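Local coordinates for uncharacterized protein (Shewanella amazonensis, PDB 2QVP), which probably acts as a zinc-dependent metallocarboxypeptidase of the M14 family, hydrolysing peptide or related bonds, though its substrate is not known, at residues A[28-33]-A[81-86]; A[51-56]-A[148-153]; A[85-90]-A[254-259]. All coordinates share one frame; numbering follows the deposited sequence.

Interaction 1 (A[28-33]-A[81-86]); sequences YSLLAI and GPWGLL
Leu30 of helix 24-38 meets Leu86 and Trp83 of helix 80-91 in a wholly apolar contact between two helices on the same side of the central mixed sheet. The short axes of 28-33 and 81-86 run 10.6 Å apart, their directions 30° from each other, and the backbones come nearest where Leu31 CA stands 6.3 Å from Leu86 CA. From helix 80-91, Leu86 starts toward Leu30 with CG anti to the backbone N (chi1 -155°), which carries the fork across the gap. Leu86 CB meets nothing of 28-33; contact begins further out, with Leu86 CG 4.5 Å from Leu31 N, at the margin of contact. At the end, the two methyls straddle one carbon: Leu86 CD1 is 3.7 Å and Leu86 CD2 3.9 Å from Leu30 CB. Leu86 CD1 also reaches Leu30 CD1 at 4.2 Å, and the two leucine side chains cross at about a right angle. Leu30 CD1 in turn lies 4.3 Å from Trp83 CZ3, at the edge of the indole and near its plane. The indole is held from other directions: its NE1 bonds to Ser21 O, and Phe27 packs against it edge to face, while Phe17 touches both Leu30 and Leu86. With an alanine at Leu86 both methyls would go, and Leu30 CB is likely to lose its partners and a gap to open between the helices. With no polar bond between the segments, their cohesion here rests on dispersion and the exclusion of water.

Interaction 2 (A[51-56]-A[148-153]); sequences HPLYLL and RILLEH
Leu53, on strand 51-57 of the mixed beta-sheet of this alpha/beta fold, points its side chain at helix 145-152, where Ile149 and Leu150 receive it. This is strand-to-helix packing near one margin of the sheet, since 51-57 is next to the outermost strand 41-48. The tight part is a single methyl: Leu53 CD2 lies 4.2 Å from Ile149 CG2 and, in one of two conformers of Leu150, 4.0 Å from Leu150 CD1. Ile149 presents CG2 because that branch is anti to its backbone N, with CG1 beside the N (chi1 -76°). In that conformer Leu150 crosses Leu53 at about a right angle. Leu53 also touches Ala48, and Leu150 leans on Leu157 of helix 154-160.

Elsewhere the fit is loose. The nearest CA atoms, those of Leu53 and Ile149, are 8.5 Å apart, so side chains alone bridge the gap; Leu55 faces the helix, yet packs on Leu156 and Leu157. On the more open side Ile149 is partly exposed, as is His153, the N-cap residue of helix 154-160. The imidazole of His153 turns back on the preceding helix: its ND1 donates to Ile149 O at 2.9 Å, with an N-H...O angle of 154° and the oxygen in the ring plane.

Interaction 3 (A[85-90]-A[254-259]); sequences LLHFLS and QRILAN
His87 packs on Ile256 and Leu257 where helix 80-91 meets helix 252-270, two helices flanking the mixed sheet of this M14-type alpha/beta fold. In sequence order, Gln254 leans on Tyr202. Arg255 is also turned elsewhere: NH1 forms a salt bridge with Glu170 and the guanidinium makes a cation-pi contact with Trp12. Ile256 is the first to touch, and the backbones are nearest here, with 7.3 Å between its CA and that of His87. Its CG2 lies 3.8 Å from His87 CB, while the residue also packs on Trp83, one helical turn before His87.

Leu257 follows, its end bending toward the histidine. Leu257 CD2 approaches the imidazole obliquely, 3.3 Å from His87 NE2 and 3.7 Å from His87 CD2. His87 CG is anti to its backbone N (chi1 -179°), which swings the ring out to this methyl. Ala258 faces another way, onto Phe203.

Asn259 closes the segment without touching 85-90; its ND2, which also bonds to Thr246 OG1, folds back on its own helix. Arg255 O takes two donors from opposite faces of its carbonyl plane, the Asn259 backbone N at 3.0 Å and Asn259 ND2 at 2.7 Å, the latter 47° out of that plane.

Helix 80-91 joins interaction 1 to interaction 3: the two ranges overlap at Leu85 and Leu86, and their centres lie about 9 Å apart. Helices 24-38 and 252-270 thus pack against it, and Trp83 CB touches Ile256 CD1 at 3.5 Å. Interaction 2, its centre about 16 Å from that of interaction 1, meets it through helix 24-38: Tyr28 OH is 2.7 Å from Pro52 O, a probable hydrogen bond, and Leu31 CD1 is 3.6 Å from Leu56 CD1. Interactions 2 and 3 do not touch, with centres about 22 Å apart. All three lie away from the predicted active-site residue Glu245, which belongs to strand 241-247, and are structural packing of helices and sheet.

Interaction 1 (A[28-33]-A[81-86])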
loop_
_atom_site.group_PDB
_atom_site.type_symbol
_atom_site.label_atom_id
_atom_site.label_comp_id
_atom_site.label_asym_id
_atom_site.label_seq_id
_atom_site.Cartn_x
_atom_site.Cartn_y
_atom_site.Cartn_z
ATOM N N TYR A 28 6.637 -14.804 -1.657
ATOM C CA TYR A 28 7.681 -14.687 -0.647
ATOM C C TYR A 28 9.044 -15.069 -1.192
ATOM O O TYR A 28 10.009 -14.455 -0.818
ATOM C CB TYR A 28 7.371 -15.513 0.596
ATOM C CG TYR A 28 6.288 -14.969 1.503
ATOM C CD1 TYR A 28 6.398 -13.700 2.064
ATOM C CD2 TYR A 28 5.232 -15.781 1.922
ATOM C CE1 TYR A 28 5.457 -13.235 2.973
ATOM C CE2 TYR A 28 4.284 -15.324 2.819
ATOM C CZ TYR A 28 4.400 -14.051 3.339
ATOM O OH TYR A 28 3.478 -13.590 4.238
ATOM N N SER A 29 9.122 -16.047 -2.089
ATOM C CA SER A 29 10.410 -16.377 -2.734
ATOM C C SER A 29 11.020 -15.202 -3.501
ATOM O O SER A 29 12.205 -14.861 -3.312
ATOM C CB SER A 29 10.225 -17.531 -3.692
ATOM O OG SER A 29 9.980 -18.695 -2.936
ATOM N N LEU A 30 10.191 -14.554 -4.325
ATOM C CA LEU A 30 10.654 -13.432 -5.128
ATOM C C LEU A 30 10.914 -12.178 -4.283
ATOM O O LEU A 30 11.812 -11.404 -4.604
ATOM C CB LEU A 30 9.697 -13.140 -6.288
ATOM C CG LEU A 30 9.494 -14.301 -7.263
ATOM C CD1 LEU A 30 8.388 -13.963 -8.286
ATOM C CD2 LEU A 30 10.785 -14.759 -7.945
ATOM N N LEU A 31 10.153 -12.011 -3.217
ATOM C CA LEU A 31 10.324 -10.913 -2.304
ATOM C C LEU A 31 11.667 -11.073 -1.589
ATOM O O LEU A 31 12.338 -10.078 -1.374
ATOM C CB LEU A 31 9.183 -10.866 -1.293
ATOM C CG LEU A 31 9.195 -9.697 -0.281
ATOM C CD1 LEU A 31 9.062 -8.317 -0.988
ATOM C CD2 LEU A 31 8.114 -9.866 0.696
ATOM N N ALA A 32 12.032 -12.310 -1.210
ATOM C CA ALA A 32 13.318 -12.579 -0.563
ATOM C C ALA A 32 14.492 -12.232 -1.487
ATOM O O ALA A 32 15.504 -11.703 -1.018
ATOM C CB ALA A 32 13.425 -14.052 -0.099
ATOM N N ILE A 33 14.365 -12.570 -2.772
ATOM C CA ILE A 33 15.361 -12.252 -3.787
ATOM C C ILE A 33 15.592 -10.758 -3.836
ATOM O O ILE A 33 16.730 -10.312 -3.859
ATOM C CB ILE A 33 14.945 -12.745 -5.216
ATOM C CG1 ILE A 33 15.003 -14.287 -5.307
ATOM C CG2 ILE A 33 15.844 -12.094 -6.303
ATOM C CD1 ILE A 33 14.265 -14.914 -6.508
ATOM N N GLY A 81 -1.547 -5.051 -5.690
ATOM C CA GLY A 81 -0.757 -4.251 -4.768
ATOM C C GLY A 81 0.571 -4.917 -4.467
ATOM O O GLY A 81 1.608 -4.352 -4.836
ATOM N N PRO A 82 0.556 -6.085 -3.771
ATOM C CA PRO A 82 1.761 -6.866 -3.480
ATOM C C PRO A 82 2.605 -7.243 -4.698
ATOM O O PRO A 82 3.808 -7.091 -4.657
ATOM C CB PRO A 82 1.201 -8.126 -2.807
ATOM C CG PRO A 82 0.026 -7.657 -2.119
ATOM C CD PRO A 82 -0.611 -6.667 -3.075
ATOM N N TRP A 83 1.971 -7.700 -5.775
ATOM C CA TRP A 83 2.712 -8.066 -6.967
ATOM C C TRP A 83 3.322 -6.842 -7.600
ATOM O O TRP A 83 4.430 -6.929 -8.107
ATOM C CB TRP A 83 1.860 -8.842 -7.970
ATOM C CG TRP A 83 1.516 -10.218 -7.491
ATOM C CD1 TRP A 83 0.309 -10.652 -7.066
ATOM C CD2 TRP A 83 2.406 -11.347 -7.387
ATOM N NE1 TRP A 83 0.375 -11.967 -6.704
ATOM C CE2 TRP A 83 1.650 -12.424 -6.884
ATOM C CE3 TRP A 83 3.769 -11.538 -7.644
ATOM C CZ2 TRP A 83 2.204 -13.677 -6.636
ATOM C CZ3 TRP A 83 4.316 -12.786 -7.415
ATOM C CH2 TRP A 83 3.530 -13.840 -6.923
ATOM N N GLY A 84 2.602 -5.723 -7.580
ATOM C CA GLY A 84 3.100 -4.458 -8.078
ATOM C C GLY A 84 4.293 -3.989 -7.271
ATOM O O GLY A 84 5.265 -3.448 -7.837
ATOM N N LEU A 85 4.234 -4.167 -5.949
ATOM C CA LEU A 85 5.353 -3.776 -5.099
ATOM C C LEU A 85 6.570 -4.599 -5.422
ATOM O O LEU A 85 7.686 -4.081 -5.467
ATOM C CB LEU A 85 5.017 -3.951 -3.649
ATOM C CG LEU A 85 6.100 -3.311 -2.763
ATOM C CD1 LEU A 85 5.487 -2.167 -1.974
ATOM C CD2 LEU A 85 6.627 -4.383 -1.869
ATOM N N LEU A 86 6.351 -5.889 -5.652
ATOM C CA LEU A 86 7.416 -6.785 -6.044
ATOM C C LEU A 86 8.014 -6.279 -7.361
ATOM O O LEU A 86 9.240 -6.214 -7.500
ATOM C CB LEU A 86 6.872 -8.218 -6.157
ATOM C CG LEU A 86 7.758 -9.420 -5.990
ATOM C CD1 LEU A 86 6.891 -10.676 -6.230
ATOM C CD2 LEU A 86 8.934 -9.394 -6.909
#

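Interaction 2 (A[51-56]-A[148-153])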
loop_
_atom_site.group_PDB
_atom_site.type_symbol
_atom_site.label_atom_id
_atom_site.label_comp_id
_atom_site.label_asym_id
_atom_site.label_seq_id
_atom_site.Cartn_x
_atom_site.Cartn_y
_atom_site.Cartn_z
ATOM N N HIS A 51 2.225 -17.229 8.219
ATOM C CA HIS A 51 2.816 -16.468 7.121
ATOM C C HIS A 51 3.321 -15.167 7.755
ATOM O O HIS A 51 2.577 -14.512 8.490
ATOM C CB HIS A 51 1.816 -16.133 6.009
ATOM C CG HIS A 51 1.278 -17.318 5.274
ATOM N ND1 HIS A 51 2.049 -18.080 4.429
ATOM C CD2 HIS A 51 0.028 -17.837 5.211
ATOM C CE1 HIS A 51 1.306 -19.031 3.890
ATOM N NE2 HIS A 51 0.074 -18.905 4.345
ATOM N N PRO A 52 4.572 -14.781 7.475
ATOM C CA PRO A 52 5.080 -13.595 8.142
ATOM C C PRO A 52 4.535 -12.294 7.592
ATOM O O PRO A 52 4.320 -12.191 6.383
ATOM C CB PRO A 52 6.592 -13.675 7.855
ATOM C CG PRO A 52 6.663 -14.404 6.506
ATOM C CD PRO A 52 5.571 -15.388 6.555
ATOM N N LEU A 53 4.269 -11.346 8.492
ATOM C CA LEU A 53 3.965 -9.967 8.126
ATOM C C LEU A 53 5.273 -9.189 8.247
ATOM O O LEU A 53 5.717 -8.868 9.359
ATOM C CB LEU A 53 2.905 -9.302 9.017
ATOM C CG LEU A 53 1.429 -9.573 8.801
ATOM C CD1 LEU A 53 1.100 -11.026 9.169
ATOM C CD2 LEU A 53 0.575 -8.530 9.633
ATOM N N TYR A 54 5.865 -8.864 7.096
ATOM C CA TYR A 54 7.135 -8.150 7.032
ATOM C C TYR A 54 7.083 -6.637 6.971
ATOM O O TYR A 54 6.176 -6.044 6.394
ATOM C CB TYR A 54 7.915 -8.547 5.750
ATOM C CG TYR A 54 8.472 -9.939 5.725
ATOM C CD1 TYR A 54 9.513 -10.310 6.587
ATOM C CD2 TYR A 54 8.007 -10.891 4.800
ATOM C CE1 TYR A 54 10.050 -11.595 6.556
ATOM C CE2 TYR A 54 8.550 -12.170 4.750
ATOM C CZ TYR A 54 9.554 -12.519 5.649
ATOM O OH TYR A 54 10.090 -13.779 5.626
ATOM N N LEU A 55 8.107 -6.030 7.547
ATOM C CA LEU A 55 8.416 -4.632 7.344
ATOM C C LEU A 55 9.812 -4.661 6.726
ATOM O O LEU A 55 10.756 -5.101 7.367
ATOM C CB LEU A 55 8.440 -3.835 8.639
ATOM C CG LEU A 55 8.785 -2.351 8.389
ATOM C CD1 LEU A 55 7.613 -1.647 7.632
ATOM C CD2 LEU A 55 9.129 -1.703 9.698
ATOM N N LEU A 56 9.945 -4.211 5.484
ATOM C CA LEU A 56 11.230 -4.191 4.816
ATOM C C LEU A 56 11.690 -2.748 4.866
ATOM O O LEU A 56 10.899 -1.857 4.559
ATOM C CB LEU A 56 11.108 -4.658 3.364
ATOM C CG LEU A 56 10.592 -6.063 3.054
ATOM C CD1 LEU A 56 10.715 -6.346 1.579
ATOM C CD2 LEU A 56 11.312 -7.132 3.847
ATOM N N ARG A 148 -3.730 -5.448 14.879
ATOM C CA ARG A 148 -3.156 -5.430 16.220
ATOM C C ARG A 148 -1.628 -5.586 16.152
ATOM O O ARG A 148 -0.903 -4.912 16.905
ATOM C CB ARG A 148 -3.834 -6.468 17.122
ATOM C CG ARG A 148 -5.289 -6.099 17.429
ATOM C CD ARG A 148 -6.032 -7.145 18.253
ATOM N NE ARG A 148 -7.425 -6.726 18.463
ATOM C CZ ARG A 148 -7.888 -5.994 19.484
ATOM N NH1 ARG A 148 -7.112 -5.587 20.488
ATOM N NH2 ARG A 148 -9.166 -5.672 19.509
ATOM N N ILE A 149 -1.133 -6.433 15.241
ATOM C CA ILE A 149 0.329 -6.603 15.021
ATOM C C ILE A 149 0.973 -5.280 14.592
ATOM O O ILE A 149 2.002 -4.881 15.158
ATOM C CB ILE A 149 0.660 -7.712 13.987
ATOM C CG1 ILE A 149 0.468 -9.084 14.625
ATOM C CG2 ILE A 149 2.120 -7.540 13.381
ATOM C CD1 ILE A 149 0.502 -10.203 13.645
ATOM N N LEU A 150 0.372 -4.601 13.614
ATOM C CA LEU A 150 0.895 -3.309 13.149
ATOM C C LEU A 150 0.805 -2.225 14.227
ATOM O O LEU A 150 1.732 -1.413 14.349
ATOM C CB LEU A 150 0.230 -2.858 11.838
ATOM C CG LEU A 150 0.904 -3.318 10.529
ATOM C CD1 LEU A 150 1.464 -4.744 10.578
ATOM C CD2 LEU A 150 -0.069 -3.124 9.366
ATOM N N LEU A 151 -0.286 -2.216 15.014
ATOM C CA LEU A 151 -0.435 -1.223 16.096
ATOM C C LEU A 151 0.591 -1.436 17.202
ATOM O O LEU A 151 1.040 -0.481 17.814
ATOM C CB LEU A 151 -1.835 -1.176 16.717
ATOM C CG LEU A 151 -3.006 -0.257 16.271
ATOM C CD1 LEU A 151 -2.545 1.008 15.566
ATOM C CD2 LEU A 151 -4.105 -0.961 15.486
ATOM N N GLU A 152 0.953 -2.685 17.461
ATOM C CA GLU A 152 2.033 -2.965 18.389
ATOM C C GLU A 152 3.367 -2.343 17.931
ATOM O O GLU A 152 4.216 -2.151 18.770
ATOM C CB GLU A 152 2.180 -4.464 18.628
ATOM C CG GLU A 152 1.072 -5.019 19.496
ATOM C CD GLU A 152 0.972 -6.550 19.478
ATOM O OE1 GLU A 152 1.752 -7.222 18.752
ATOM O OE2 GLU A 152 0.087 -7.073 20.198
ATOM N N HIS A 153 3.552 -2.050 16.631
ATOM C CA HIS A 153 4.776 -1.369 16.141
ATOM C C HIS A 153 4.403 -0.009 15.594
ATOM O O HIS A 153 5.001 0.454 14.638
ATOM C CB HIS A 153 5.526 -2.217 15.079
ATOM C CG HIS A 153 5.828 -3.618 15.524
ATOM N ND1 HIS A 153 4.888 -4.625 15.465
ATOM C CD2 HIS A 153 6.960 -4.194 16.000
ATOM C CE1 HIS A 153 5.419 -5.750 15.906
ATOM N NE2 HIS A 153 6.674 -5.518 16.233
#

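Interaction 3 (A[85-90]-A[254-259])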
loop_
_atom_site.group_PDB
_atom_site.type_symbol
_atom_site.label_atom_id
_atom_site.label_comp_id
_atom_site.label_asym_id
_atom_site.label_seq_id
_atom_site.Cartn_x
_atom_site.Cartn_y
_atom_site.Cartn_z
ATOM N N LEU A 85 4.234 -4.167 -5.949
ATOM C CA LEU A 85 5.353 -3.776 -5.099
ATOM C C LEU A 85 6.570 -4.599 -5.422
ATOM O O LEU A 85 7.686 -4.081 -5.467
ATOM C CB LEU A 85 5.017 -3.951 -3.649
ATOM C CG LEU A 85 6.100 -3.311 -2.763
ATOM C CD1 LEU A 85 5.487 -2.167 -1.974
ATOM C CD2 LEU A 85 6.627 -4.383 -1.869
ATOM N N LEU A 86 6.351 -5.889 -5.652
ATOM C CA LEU A 86 7.416 -6.785 -6.044
ATOM C C LEU A 86 8.014 -6.279 -7.361
ATOM O O LEU A 86 9.240 -6.214 -7.500
ATOM C CB LEU A 86 6.872 -8.218 -6.157
ATOM C CG LEU A 86 7.758 -9.420 -5.990
ATOM C CD1 LEU A 86 6.891 -10.676 -6.230
ATOM C CD2 LEU A 86 8.934 -9.394 -6.909
ATOM N N HIS A 87 7.155 -5.889 -8.311
ATOM C CA HIS A 87 7.623 -5.359 -9.602
ATOM C C HIS A 87 8.410 -4.029 -9.439
ATOM O O HIS A 87 9.460 -3.820 -10.088
ATOM C CB HIS A 87 6.457 -5.242 -10.609
ATOM C CG HIS A 87 6.880 -4.742 -11.950
ATOM N ND1 HIS A 87 7.577 -5.521 -12.848
ATOM C CD2 HIS A 87 6.740 -3.525 -12.536
ATOM C CE1 HIS A 87 7.851 -4.805 -13.927
ATOM N NE2 HIS A 87 7.360 -3.594 -13.760
ATOM N N PHE A 88 7.902 -3.151 -8.579
ATOM C CA PHE A 88 8.549 -1.867 -8.229
ATOM C C PHE A 88 9.974 -2.114 -7.729
ATOM O O PHE A 88 10.927 -1.523 -8.243
ATOM C CB PHE A 88 7.673 -1.097 -7.192
ATOM C CG PHE A 88 8.381 0.044 -6.453
ATOM C CD1 PHE A 88 8.627 1.256 -7.071
ATOM C CD2 PHE A 88 8.726 -0.099 -5.097
ATOM C CE1 PHE A 88 9.262 2.288 -6.385
ATOM C CE2 PHE A 88 9.363 0.928 -4.407
ATOM C CZ PHE A 88 9.624 2.118 -5.052
ATOM N N LEU A 89 10.117 -3.012 -6.756
ATOM C CA LEU A 89 11.437 -3.321 -6.162
ATOM C C LEU A 89 12.435 -3.876 -7.148
ATOM O O LEU A 89 13.627 -3.523 -7.104
ATOM C CB LEU A 89 11.304 -4.329 -5.002
ATOM C CG LEU A 89 10.597 -3.904 -3.715
ATOM C CD1 LEU A 89 10.552 -5.073 -2.750
ATOM C CD2 LEU A 89 11.301 -2.694 -3.101
ATOM N N SER A 90 11.937 -4.740 -8.026
ATOM C CA SER A 90 12.740 -5.399 -9.022
ATOM C C SER A 90 13.403 -4.393 -9.995
ATOM O O SER A 90 14.487 -4.653 -10.509
ATOM C CB SER A 90 11.877 -6.412 -9.776
ATOM O OG SER A 90 11.121 -5.766 -10.772
ATOM N N GLN A 254 -1.544 -5.391 -16.145
ATOM C CA GLN A 254 -1.724 -3.938 -16.266
ATOM C C GLN A 254 -1.872 -3.284 -14.879
ATOM O O GLN A 254 -1.233 -2.257 -14.578
ATOM C CB GLN A 254 -2.894 -3.607 -17.195
ATOM C CG GLN A 254 -2.559 -3.925 -18.661
ATOM C CD GLN A 254 -1.453 -3.021 -19.211
ATOM O OE1 GLN A 254 -1.630 -1.805 -19.307
ATOM N NE2 GLN A 254 -0.306 -3.614 -19.563
ATOM N N ARG A 255 -2.671 -3.910 -14.025
ATOM C CA ARG A 255 -2.789 -3.443 -12.638
ATOM C C ARG A 255 -1.458 -3.516 -11.885
ATOM O O ARG A 255 -1.158 -2.625 -11.091
ATOM C CB ARG A 255 -3.832 -4.248 -11.885
ATOM C CG ARG A 255 -5.286 -4.014 -12.321
ATOM C CD ARG A 255 -6.118 -4.950 -11.489
ATOM N NE ARG A 255 -6.281 -6.241 -12.060
ATOM C CZ ARG A 255 -6.560 -7.355 -11.392
ATOM N NH1 ARG A 255 -6.630 -7.429 -10.053
ATOM N NH2 ARG A 255 -6.692 -8.442 -12.113
ATOM N N ILE A 256 -0.676 -4.579 -12.130
ATOM C CA ILE A 256 0.661 -4.713 -11.529
ATOM C C ILE A 256 1.557 -3.537 -11.973
ATOM O O ILE A 256 2.210 -2.890 -11.133
ATOM C CB ILE A 256 1.317 -6.093 -11.824
ATOM C CG1 ILE A 256 0.606 -7.200 -11.034
ATOM C CG2 ILE A 256 2.815 -6.082 -11.472
ATOM C CD1 ILE A 256 1.030 -8.619 -11.408
ATOM N N LEU A 257 1.540 -3.223 -13.270
ATOM C CA LEU A 257 2.376 -2.129 -13.779
ATOM C C LEU A 257 1.949 -0.774 -13.255
ATOM O O LEU A 257 2.811 0.043 -12.944
ATOM C CB LEU A 257 2.431 -2.140 -15.305
ATOM C CG LEU A 257 3.106 -3.368 -15.912
ATOM C CD1 LEU A 257 2.826 -3.500 -17.429
ATOM C CD2 LEU A 257 4.600 -3.333 -15.603
ATOM N N ALA A 258 0.636 -0.552 -13.155
ATOM C CA ALA A 258 0.068 0.690 -12.661
ATOM C C ALA A 258 0.408 0.920 -11.215
ATOM O O ALA A 258 0.734 2.041 -10.816
ATOM C CB ALA A 258 -1.460 0.683 -12.848
ATOM N N ASN A 259 0.309 -0.137 -10.413
ATOM C CA ASN A 259 0.713 -0.062 -9.019
ATOM C C ASN A 259 2.180 0.365 -8.869
ATOM O O ASN A 259 2.486 1.318 -8.141
ATOM C CB ASN A 259 0.414 -1.388 -8.299
ATOM C CG ASN A 259 -1.018 -1.452 -7.806
ATOM O OD1 ASN A 259 -1.325 -0.906 -6.766
ATOM N ND2 ASN A 259 -1.889 -2.136 -8.535
#